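Local coordinates for protein MtVAO615 (Myceliophthora thermophila, PDB 6F72) that is a secreted flavoprotein that binds one FAD bicovalently and probably acts as an oxidase, though its substrate has not been identified, at residues Gln60-Cys64 with Ala76-Leu80; Asp158-Lys162 with Leu517-His522; Ser178-Ile182 with Met209-His215. All coordinates share one frame; numbering follows the deposited sequence.

Interaction 1: residues Gln60-Cys64 with Ala76-Leu80; sequences QASVC and ACEEL
Cys64 and Cys77 are joined by a disulfide, SG to SG at 2.0 Å, with a torsion of 111° about the S-S bond. Cys77 turns its SG anti to its own backbone N (chi1 -178°), which carries the sulfur off helix 74-81 and onto the short 3-10 turn at 62-64. Beside this covalent link, one turn of helix further on, Leu80 supplies most of the apolar contact. Its CD1 enters the curve of the 60-64 backbone, 3.4 Å from Gln60 O and 3.6 Å from Val63 CG2, with Ala61 CB at 4.1 Å and Cys64 SG also within touching range. The other branch, Leu80 CD2, lies 4.0 Å from Gln60 CG, against the aliphatic part of that extended chain. At the first residue of 76-80, Ala76 CB is 4.4 Å from Val63 CB.

The curve that receives Leu80 is closed by a backbone bond of 2.8 Å from Cys64 N to Ala61 O. Further out, the Gln60 amide is held by Thr90 O, and Pro110 packs on both Ala61 and Cys64. Asp73 serves both sides, pairing with the backbone of Val63 and accepting from Ala76 N through OD1. The whole is a small disulfide-closed loop of a secreted protein, fastening the chain that follows strand 54-56 to the side of helix 74-81.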
loop_
_atom_site.group_PDB
_atom_site.type_symbol
_atom_site.label_atom_id
_atom_site.label_comp_id
_atom_site.label_asym_id
_atom_site.label_seq_id
_atom_site.Cartn_x
_atom_site.Cartn_y
_atom_site.Cartn_z
ATOM N N GLN A 60 -15.300 13.784 6.477
ATOM C CA GLN A 60 -14.664 14.398 7.648
ATOM C C GLN A 60 -14.559 15.945 7.592
ATOM O O GLN A 60 -14.623 16.607 8.627
ATOM C CB GLN A 60 -13.289 13.763 7.867
ATOM C CG GLN A 60 -12.743 13.897 9.279
ATOM C CD GLN A 60 -11.411 13.193 9.459
ATOM O OE1 GLN A 60 -10.538 13.241 8.598
ATOM N NE2 GLN A 60 -11.252 12.531 10.599
ATOM N N ALA A 61 -14.427 16.510 6.393
ATOM C CA ALA A 61 -14.337 17.973 6.212
ATOM C C ALA A 61 -15.691 18.685 6.049
ATOM O O ALA A 61 -15.741 19.855 5.664
ATOM C CB ALA A 61 -13.387 18.323 5.066
ATOM N N SER A 62 -16.790 18.001 6.370
ATOM C CA SER A 62 -18.101 18.657 6.390
ATOM C C SER A 62 -18.136 19.812 7.402
ATOM O O SER A 62 -18.879 20.774 7.206
ATOM C CB SER A 62 -19.216 17.671 6.691
ATOM O OG SER A 62 -19.197 17.355 8.055
ATOM N N VAL A 63 -17.319 19.710 8.458
ATOM C CA VAL A 63 -17.072 20.822 9.403
ATOM C C VAL A 63 -16.529 22.108 8.742
ATOM O O VAL A 63 -16.641 23.206 9.302
ATOM C CB VAL A 63 -16.152 20.411 10.588
ATOM C CG1 VAL A 63 -16.843 19.393 11.472
ATOM C CG2 VAL A 63 -14.803 19.889 10.108
ATOM N N CYS A 64 -15.954 21.951 7.552
ATOM C CA CYS A 64 -15.399 23.053 6.759
ATOM C C CYS A 64 -16.419 23.671 5.801
ATOM O O CYS A 64 -16.096 24.611 5.073
ATOM C CB CYS A 64 -14.178 22.554 5.985
ATOM S SG CYS A 64 -12.780 22.181 7.064
ATOM N N ALA A 76 -12.684 23.407 14.351
ATOM C CA ALA A 76 -12.459 22.001 13.990
ATOM C C ALA A 76 -11.967 21.881 12.557
ATOM O O ALA A 76 -11.194 20.970 12.228
ATOM C CB ALA A 76 -13.728 21.181 14.184
ATOM N N CYS A 77 -12.416 22.803 11.710
ATOM C CA CYS A 77 -11.969 22.867 10.328
ATOM C C CYS A 77 -10.469 23.159 10.260
ATOM O O CYS A 77 -9.757 22.538 9.478
ATOM C CB CYS A 77 -12.776 23.904 9.556
ATOM S SG CYS A 77 -12.324 24.019 7.816
ATOM N N GLU A 78 -10.001 24.081 11.105
ATOM C CA GLU A 78 -8.585 24.467 11.160
ATOM C C GLU A 78 -7.664 23.343 11.647
ATOM O O GLU A 78 -6.533 23.220 11.161
ATOM C CB GLU A 78 -8.372 25.731 12.009
ATOM C CG GLU A 78 -9.025 27.013 11.481
ATOM C CD GLU A 78 -8.583 27.412 10.075
ATOM O OE1 GLU A 78 -7.362 27.446 9.810
ATOM O OE2 GLU A 78 -9.463 27.703 9.229
ATOM N N GLU A 79 -8.148 22.541 12.602
ATOM C CA GLU A 79 -7.406 21.371 13.113
ATOM C C GLU A 79 -7.231 20.275 12.055
ATOM O O GLU A 79 -6.203 19.587 12.027
ATOM C CB GLU A 79 -8.065 20.810 14.382
ATOM C CG GLU A 79 -7.750 21.612 15.642
ATOM C CD GLU A 79 -8.711 21.343 16.795
ATOM O OE1 GLU A 79 -9.269 22.322 17.358
ATOM O OE2 GLU A 79 -8.912 20.163 17.151
ATOM N N LEU A 80 -8.231 20.127 11.184
ATOM C CA LEU A 80 -8.161 19.214 10.039
ATOM C C LEU A 80 -7.067 19.598 9.034
ATOM O O LEU A 80 -6.434 18.721 8.429
ATOM C CB LEU A 80 -9.514 19.156 9.312
ATOM C CG LEU A 80 -10.743 18.449 9.885
ATOM C CD1 LEU A 80 -11.798 18.453 8.800
ATOM C CD2 LEU A 80 -10.471 17.016 10.336
#

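Interaction 2: residues Asp158-Lys162 with Leu517-His522; sequences DYLGK and LNEANH. With FAD (flavin-adenine dinucleotide), chain E.
Tyr159 and Leu160 lie against residues 517-522 without any direct hydrogen bond between the segments; four waters carry the polar link. Water 1 joins Asp158 OD1 and Lys162 NZ to Asn518 OD1, water 2 Tyr159 N to Asn518 O and FAD O3' (with a weak bond to Asp158 OD1), water 3 Tyr159 O to His522 N, and water 4 Lys162 NZ to Leu517 O. Leu160 packs its CD2 4.3 Å from Ala520 CB, and its CG lies 3.4 Å from Ala520 O. Asn518 O meets the edge of the Tyr159 ring in plane, 3.6 Å from CD2. Here the PCMH-type FAD-binding domain, just after the flavin-linked His157, meets the berberine-like region beside the cofactor. Tyr159 OH reaches FAD C8, Asn518 OD1 accepts from FAD O4' at 2.9 Å, and Asp158 N donates to FAD O1A. Asp158, its CG anti to the backbone N (chi1 -161°), folds its carboxylate back over its own turn: OD2 takes Leu160 N at 2.8 Å, an Asx turn, and Lys162 N at 3.0 Å, the two arriving from opposite faces. With an alanine here, the N-H groups of Leu160 and Lys162 would probably lose their acceptor and waters 1 and 2 one of their anchors.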
loop_
_atom_site.group_PDB
_atom_site.type_symbol
_atom_site.label_atom_id
_atom_site.label_comp_id
_atom_site.label_asym_id
_atom_site.label_seq_id
_atom_site.Cartn_x
_atom_site.Cartn_y
_atom_site.Cartn_z
ATOM N N ASP A 158 -5.281 3.572 -0.298
ATOM C CA ASP A 158 -5.037 3.192 -1.700
ATOM C C ASP A 158 -4.730 4.333 -2.659
ATOM O O ASP A 158 -5.568 5.209 -2.876
ATOM C CB ASP A 158 -6.134 2.330 -2.313
ATOM C CG ASP A 158 -5.638 1.584 -3.553
ATOM O OD1 ASP A 158 -4.944 0.543 -3.406
ATOM O OD2 ASP A 158 -5.932 2.070 -4.667
ATOM N N TYR A 159 -3.544 4.263 -3.271
ATOM C CA TYR A 159 -3.087 5.292 -4.196
ATOM C C TYR A 159 -3.904 5.345 -5.480
ATOM O O TYR A 159 -3.875 6.352 -6.172
ATOM C CB TYR A 159 -1.589 5.145 -4.505
ATOM C CG TYR A 159 -0.686 5.426 -3.328
ATOM C CD1 TYR A 159 -0.603 6.706 -2.773
ATOM C CD2 TYR A 159 0.097 4.415 -2.765
ATOM C CE1 TYR A 159 0.225 6.969 -1.682
ATOM C CE2 TYR A 159 0.933 4.667 -1.680
ATOM C CZ TYR A 159 0.988 5.945 -1.139
ATOM O OH TYR A 159 1.816 6.216 -0.066
ATOM N N LEU A 160 -4.630 4.275 -5.785
ATOM C CA LEU A 160 -5.344 4.148 -7.050
ATOM C C LEU A 160 -6.850 4.325 -6.870
ATOM O O LEU A 160 -7.625 4.123 -7.804
ATOM C CB LEU A 160 -4.996 2.808 -7.763
ATOM C CG LEU A 160 -3.555 2.418 -8.185
ATOM C CD1 LEU A 160 -2.676 1.883 -7.056
ATOM C CD2 LEU A 160 -3.566 1.394 -9.314
ATOM N N GLY A 161 -7.268 4.739 -5.670
ATOM C CA GLY A 161 -8.688 4.934 -5.384
ATOM C C GLY A 161 -9.506 3.653 -5.272
ATOM O O GLY A 161 -10.752 3.698 -5.266
ATOM N N LYS A 162 -8.819 2.518 -5.142
ATOM C CA LYS A 162 -9.471 1.202 -5.155
ATOM C C LYS A 162 -10.387 0.934 -3.933
ATOM O O LYS A 162 -11.175 -0.020 -3.936
ATOM C CB LYS A 162 -8.429 0.092 -5.378
ATOM C CG LYS A 162 -7.691 0.215 -6.722
ATOM C CD LYS A 162 -6.368 -0.552 -6.758
ATOM C CE LYS A 162 -6.539 -2.059 -6.515
ATOM N NZ LYS A 162 -5.215 -2.715 -6.317
ATOM N N LEU A 517 1.764 -3.175 -7.975
ATOM C CA LEU A 517 0.323 -2.865 -8.131
ATOM C C LEU A 517 -0.220 -1.945 -7.029
ATOM O O LEU A 517 -1.259 -1.280 -7.209
ATOM C CB LEU A 517 -0.517 -4.150 -8.247
ATOM C CG LEU A 517 -0.722 -5.061 -7.028
ATOM C CD1 LEU A 517 -1.829 -4.528 -6.105
ATOM C CD2 LEU A 517 -1.003 -6.513 -7.427
ATOM N N ASN A 518 0.471 -1.950 -5.886
ATOM C CA ASN A 518 0.080 -1.139 -4.730
ATOM C C ASN A 518 0.491 0.320 -4.863
ATOM O O ASN A 518 -0.133 1.187 -4.266
ATOM C CB ASN A 518 0.635 -1.717 -3.422
ATOM C CG ASN A 518 -0.328 -2.712 -2.749
ATOM O OD1 ASN A 518 -1.552 -2.572 -2.821
ATOM N ND2 ASN A 518 0.235 -3.713 -2.084
ATOM N N GLU A 519 1.534 0.593 -5.651
ATOM C CA GLU A 519 2.077 1.949 -5.769
ATOM C C GLU A 519 2.186 2.322 -7.237
ATOM O O GLU A 519 3.253 2.237 -7.837
ATOM C CB GLU A 519 3.424 2.047 -5.039
ATOM C CG GLU A 519 3.343 1.627 -3.572
ATOM C CD GLU A 519 4.623 1.879 -2.804
ATOM O OE1 GLU A 519 5.723 1.573 -3.315
ATOM O OE2 GLU A 519 4.524 2.387 -1.667
ATOM N N ALA A 520 1.045 2.661 -7.821
ATOM C CA ALA A 520 0.952 3.077 -9.218
ATOM C C ALA A 520 -0.126 4.150 -9.373
ATOM O O ALA A 520 -0.854 4.445 -8.421
ATOM C CB ALA A 520 0.629 1.892 -10.097
ATOM N N ASN A 521 -0.205 4.729 -10.573
ATOM C CA ASN A 521 -1.260 5.645 -10.930
ATOM C C ASN A 521 -2.442 4.887 -11.522
ATOM O O ASN A 521 -2.248 3.987 -12.322
ATOM C CB ASN A 521 -0.726 6.664 -11.943
ATOM C CG ASN A 521 -1.686 7.817 -12.158
ATOM O OD1 ASN A 521 -2.674 7.692 -12.882
ATOM N ND2 ASN A 521 -1.399 8.942 -11.532
ATOM N N HIS A 522 -3.662 5.276 -11.137
ATOM C CA HIS A 522 -4.910 4.676 -11.654
ATOM C C HIS A 522 -5.172 4.826 -13.158
ATOM O O HIS A 522 -6.022 4.114 -13.709
ATOM C CB HIS A 522 -6.111 5.254 -10.911
ATOM C CG HIS A 522 -6.363 6.699 -11.213
ATOM N ND1 HIS A 522 -7.613 7.183 -11.544
ATOM C CD2 HIS A 522 -5.524 7.765 -11.237
ATOM C CE1 HIS A 522 -7.535 8.489 -11.738
ATOM N NE2 HIS A 522 -6.280 8.864 -11.556
HETATM P PA FAD E . -7.139 0.332 1.560
HETATM O O1A FAD E . -7.180 1.501 0.610
HETATM O O2A FAD E . -8.181 0.316 2.643
HETATM O O5B FAD E . -7.225 -1.020 0.694
HETATM C C5B FAD E . -6.484 -1.193 -0.514
HETATM C C4B FAD E . -7.151 -2.206 -1.437
HETATM O O4B FAD E . -7.309 -3.450 -0.751
HETATM C C3B FAD E . -8.537 -1.810 -1.912
HETATM O O3B FAD E . -8.670 -2.297 -3.253
HETATM C C2B FAD E . -9.490 -2.567 -1.002
HETATM O O2B FAD E . -10.722 -2.876 -1.659
HETATM C C1B FAD E . -8.696 -3.821 -0.680
HETATM N N9A FAD E . -8.939 -4.379 0.672
HETATM C C8A FAD E . -8.432 -3.896 1.826
HETATM N N7A FAD E . -8.815 -4.664 2.877
HETATM C C5A FAD E . -9.571 -5.661 2.389
HETATM C C6A FAD E . -10.292 -6.820 2.960
HETATM N N6A FAD E . -10.266 -7.033 4.295
HETATM N N1A FAD E . -10.974 -7.628 2.116
HETATM C C2A FAD E . -11.009 -7.414 0.783
HETATM N N3A FAD E . -10.365 -6.376 0.193
HETATM C C4A FAD E . -9.645 -5.482 0.931
HETATM N N1 FAD E . 3.331 -0.562 0.532
HETATM C C2 FAD E . 4.468 -1.289 0.671
HETATM O O2 FAD E . 4.571 -2.379 0.059
HETATM N N3 FAD E . 5.491 -0.869 1.448
HETATM C C4 FAD E . 5.479 0.288 2.130
HETATM O O4 FAD E . 6.452 0.638 2.835
HETATM C C4X FAD E . 4.266 1.130 2.036
HETATM N N5 FAD E . 4.163 2.301 2.700
HETATM C C5X FAD E . 3.046 3.079 2.607
HETATM C C6 FAD E . 2.958 4.298 3.313
HETATM C C7 FAD E . 1.786 5.079 3.200
HETATM C C7M FAD E . 1.716 6.391 3.961
HETATM C C8 FAD E . 0.635 4.609 2.346
HETATM C C8M FAD E . -0.703 5.326 2.237
HETATM C C9 FAD E . 0.744 3.403 1.661
HETATM C C9A FAD E . 1.898 2.620 1.753
HETATM N N10 FAD E . 1.983 1.385 1.066
HETATM C C10 FAD E . 3.166 0.623 1.173
HETATM C "C1'" FAD E . 0.891 0.958 0.193
HETATM C "C2'" FAD E . -0.017 -0.142 0.655
HETATM O "O2'" FAD E . 0.702 -1.369 0.549
HETATM C "C3'" FAD E . -1.194 -0.121 -0.313
HETATM O "O3'" FAD E . -1.716 1.217 -0.464
HETATM C "C4'" FAD E . -2.299 -1.064 0.139
HETATM O "O4'" FAD E . -3.266 -1.196 -0.904
HETATM C "C5'" FAD E . -2.931 -0.606 1.455
HETATM O "O5'" FAD E . -4.026 -1.433 1.816
HETATM P P FAD E . -5.027 -0.957 2.979
HETATM O O1P FAD E . -4.214 -0.512 4.161
HETATM O O2P FAD E . -6.063 -2.052 3.090
HETATM O O3P FAD E . -5.714 0.338 2.299
HETATM O O HOH W 1 -3.949 -1.990 -4.051
HETATM O O HOH W 2 -2.401 1.496 -2.990
HETATM O O HOH W 3 -3.441 7.025 -8.644
HETATM O O HOH W 4 -3.503 -2.191 -8.458
#

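Interaction 3: residues Ser178-Ile182 with Met209-His215; sequences STKFI and MANSTGH. With NAG (2-acetamido-2-deoxy-beta-D-glucopyranose), chain H.
The Phe181 ring is approached by three side chains from the last turn of helix 203-212 and the residues just after it, each in a different orientation. Thr213 lays its methyl over one face, a CH-pi contact with CG2 4.1 Å from the ring centroid and 23° off the normal, offset toward the rim. Met209 comes in at the edge, near the ring plane, with CE 3.7 Å from Phe181 CB. The imidazole of His215 meets the phenyl ring obliquely, planes at 32°, with its CE1 3.5 Å from Phe181 CE1. Phe181 reaches them because its CG stands anti to the backbone N (chi1 178°), directing the ring from strand 179-186 toward the helix end. Met209 is bent about chi2, with its methyl against Phe181 while its CG slides past Thr179 CB at 3.7 Å.

Thr213 and His215 are fixed from behind. His215 ND1 donates, in the plane of its ring, to Thr213 OG1 at 2.8 Å, and that hydroxyl in turn donates to Ala210 O at 2.9 Å. Ala210 O also takes the backbone N-H groups of Thr213 and His215. The helix finishes in a Schellman motif with Gly214 at positive phi, and Leu296 of strand 288-298 touches both Phe181 and His215. Asn211, with its covalently attached sugar (ND2 to NAG C1 1.4 Å), lies well away from the strand. Strand and helix thus meet through carbon contacts, whereas the hydrogen bonds of Thr213 and His215 described here lie within the helix terminus, where they set the threonine and histidine against the phenyl ring.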
loop_
_atom_site.group_PDB
_atom_site.type_symbol
_atom_site.label_atom_id
_atom_site.label_comp_id
_atom_site.label_asym_id
_atom_site.label_seq_id
_atom_site.Cartn_x
_atom_site.Cartn_y
_atom_site.Cartn_z
ATOM N N SER A 178 -9.008 -7.839 16.125
ATOM C CA SER A 178 -8.564 -9.020 16.902
ATOM C C SER A 178 -7.132 -9.429 16.557
ATOM O O SER A 178 -6.718 -9.341 15.400
ATOM C CB SER A 178 -9.494 -10.203 16.657
ATOM O OG SER A 178 -9.302 -10.643 15.313
ATOM N N THR A 179 -6.371 -9.808 17.576
ATOM C CA THR A 179 -5.026 -10.352 17.395
ATOM C C THR A 179 -4.857 -11.606 18.268
ATOM O O THR A 179 -5.250 -11.625 19.448
ATOM C CB THR A 179 -3.926 -9.329 17.726
ATOM O OG1 THR A 179 -4.006 -8.978 19.106
ATOM C CG2 THR A 179 -4.077 -8.055 16.908
ATOM N N LYS A 180 -4.267 -12.646 17.688
ATOM C CA LYS A 180 -4.183 -13.931 18.360
ATOM C C LYS A 180 -2.797 -14.532 18.145
ATOM O O LYS A 180 -2.404 -14.791 17.000
ATOM C CB LYS A 180 -5.296 -14.843 17.829
ATOM C CG LYS A 180 -5.515 -16.145 18.575
ATOM C CD LYS A 180 -6.683 -16.873 17.927
ATOM C CE LYS A 180 -6.596 -18.377 18.098
ATOM N NZ LYS A 180 -6.904 -18.752 19.500
ATOM N N PHE A 181 -2.058 -14.716 19.244
ATOM C CA PHE A 181 -0.749 -15.353 19.206
ATOM C C PHE A 181 -0.888 -16.861 19.182
ATOM O O PHE A 181 -1.464 -17.451 20.095
ATOM C CB PHE A 181 0.149 -14.902 20.374
ATOM C CG PHE A 181 1.504 -15.583 20.401
ATOM C CD1 PHE A 181 2.440 -15.365 19.383
ATOM C CD2 PHE A 181 1.841 -16.455 21.443
ATOM C CE1 PHE A 181 3.684 -15.996 19.405
ATOM C CE2 PHE A 181 3.085 -17.086 21.475
ATOM C CZ PHE A 181 4.008 -16.858 20.452
ATOM N N ILE A 182 -0.357 -17.468 18.126
ATOM C CA ILE A 182 -0.306 -18.923 17.973
ATOM C C ILE A 182 1.153 -19.370 18.150
ATOM O O ILE A 182 1.985 -19.196 17.248
ATOM C CB ILE A 182 -0.897 -19.391 16.614
ATOM C CG1 ILE A 182 -2.333 -18.883 16.434
ATOM C CG2 ILE A 182 -0.845 -20.912 16.489
ATOM C CD1 ILE A 182 -2.814 -18.855 14.997
ATOM N N MET A 209 1.797 -5.998 18.828
ATOM C CA MET A 209 1.401 -7.370 19.127
ATOM C C MET A 209 2.562 -8.367 18.988
ATOM O O MET A 209 2.776 -9.205 19.872
ATOM C CB MET A 209 0.197 -7.772 18.263
ATOM C CG MET A 209 -0.330 -9.169 18.531
ATOM S SD MET A 209 0.299 -10.361 17.339
ATOM C CE MET A 209 -0.048 -11.897 18.192
ATOM N N ALA A 210 3.301 -8.267 17.883
ATOM C CA ALA A 210 4.464 -9.119 17.661
ATOM C C ALA A 210 5.546 -8.865 18.709
ATOM O O ALA A 210 6.079 -9.825 19.274
ATOM C CB ALA A 210 5.016 -8.956 16.244
ATOM N N ASN A 211 5.863 -7.592 18.968
ATOM C CA ASN A 211 6.886 -7.237 19.959
ATOM C C ASN A 211 6.607 -7.844 21.343
ATOM O O ASN A 211 7.529 -8.345 21.993
ATOM C CB ASN A 211 7.079 -5.717 20.094
ATOM C CG ASN A 211 8.002 -5.367 21.243
ATOM O OD1 ASN A 211 9.225 -5.409 21.099
ATOM N ND2 ASN A 211 7.414 -5.047 22.402
ATOM N N SER A 212 5.345 -7.787 21.779
ATOM C CA SER A 212 4.954 -8.230 23.123
ATOM C C SER A 212 5.206 -9.720 23.357
ATOM O O SER A 212 5.291 -10.158 24.503
ATOM C CB SER A 212 3.489 -7.894 23.411
ATOM O OG SER A 212 2.625 -8.579 22.524
ATOM N N THR A 213 5.330 -10.478 22.267
ATOM C CA THR A 213 5.600 -11.931 22.306
ATOM C C THR A 213 7.079 -12.311 22.034
ATOM O O THR A 213 7.447 -13.488 22.090
ATOM C CB THR A 213 4.642 -12.715 21.365
ATOM O OG1 THR A 213 4.948 -12.437 19.994
ATOM C CG2 THR A 213 3.184 -12.344 21.613
ATOM N N GLY A 214 7.923 -11.318 21.763
ATOM C CA GLY A 214 9.330 -11.549 21.424
ATOM C C GLY A 214 9.533 -11.927 19.965
ATOM O O GLY A 214 10.425 -12.712 19.652
ATOM N N HIS A 215 8.711 -11.347 19.081
ATOM C CA HIS A 215 8.701 -11.651 17.639
ATOM C C HIS A 215 8.655 -10.406 16.716
ATOM O O HIS A 215 8.333 -9.293 17.160
ATOM C CB HIS A 215 7.543 -12.598 17.298
ATOM C CG HIS A 215 7.621 -13.919 17.999
ATOM N ND1 HIS A 215 6.888 -14.202 19.128
ATOM C CD2 HIS A 215 8.364 -15.026 17.746
ATOM C CE1 HIS A 215 7.168 -15.429 19.539
ATOM N NE2 HIS A 215 8.063 -15.949 18.718
HETATM C C1 NAG H . 8.110 -4.755 23.634
HETATM C C2 NAG H . 7.897 -3.575 24.601
HETATM C C3 NAG H . 8.631 -3.737 25.945
HETATM C C4 NAG H . 8.498 -5.142 26.553
HETATM C C5 NAG H . 8.908 -6.185 25.510
HETATM C C6 NAG H . 8.766 -7.612 26.046
HETATM C C7 NAG H . 7.444 -1.379 23.557
HETATM C C8 NAG H . 8.093 -0.152 22.983
HETATM N N2 NAG H . 8.298 -2.311 23.994
HETATM O O3 NAG H . 8.126 -2.774 26.876
HETATM O O4 NAG H . 9.273 -5.254 27.760
HETATM O O5 NAG H . 8.073 -6.009 24.350
HETATM O O6 NAG H . 8.539 -8.545 24.981
HETATM O O7 NAG H . 6.223 -1.494 23.605
#

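Overall arrangement
The three contacts are separate, with no atoms touching between them. Interaction 1, on helix 74-81, closes first along the chain, before interaction 2 opens, and lies about 26 Å from it, centre to centre. Interaction 2 spans the largest sequence gap, joining the loop between strands 150-153 and 169-172 to the berberine-like region far downstream, and sits near the middle of the protein beside FAD. Interaction 3 is nested inside that long loop, about 30 Å from interaction 2 and 36 Å from interaction 1 between centres, and sets the end of helix 203-212 against strand 179-186 of an antiparallel sheet. The cofactor contact therefore joins distant parts of the chain, while the two outer ones are local closures.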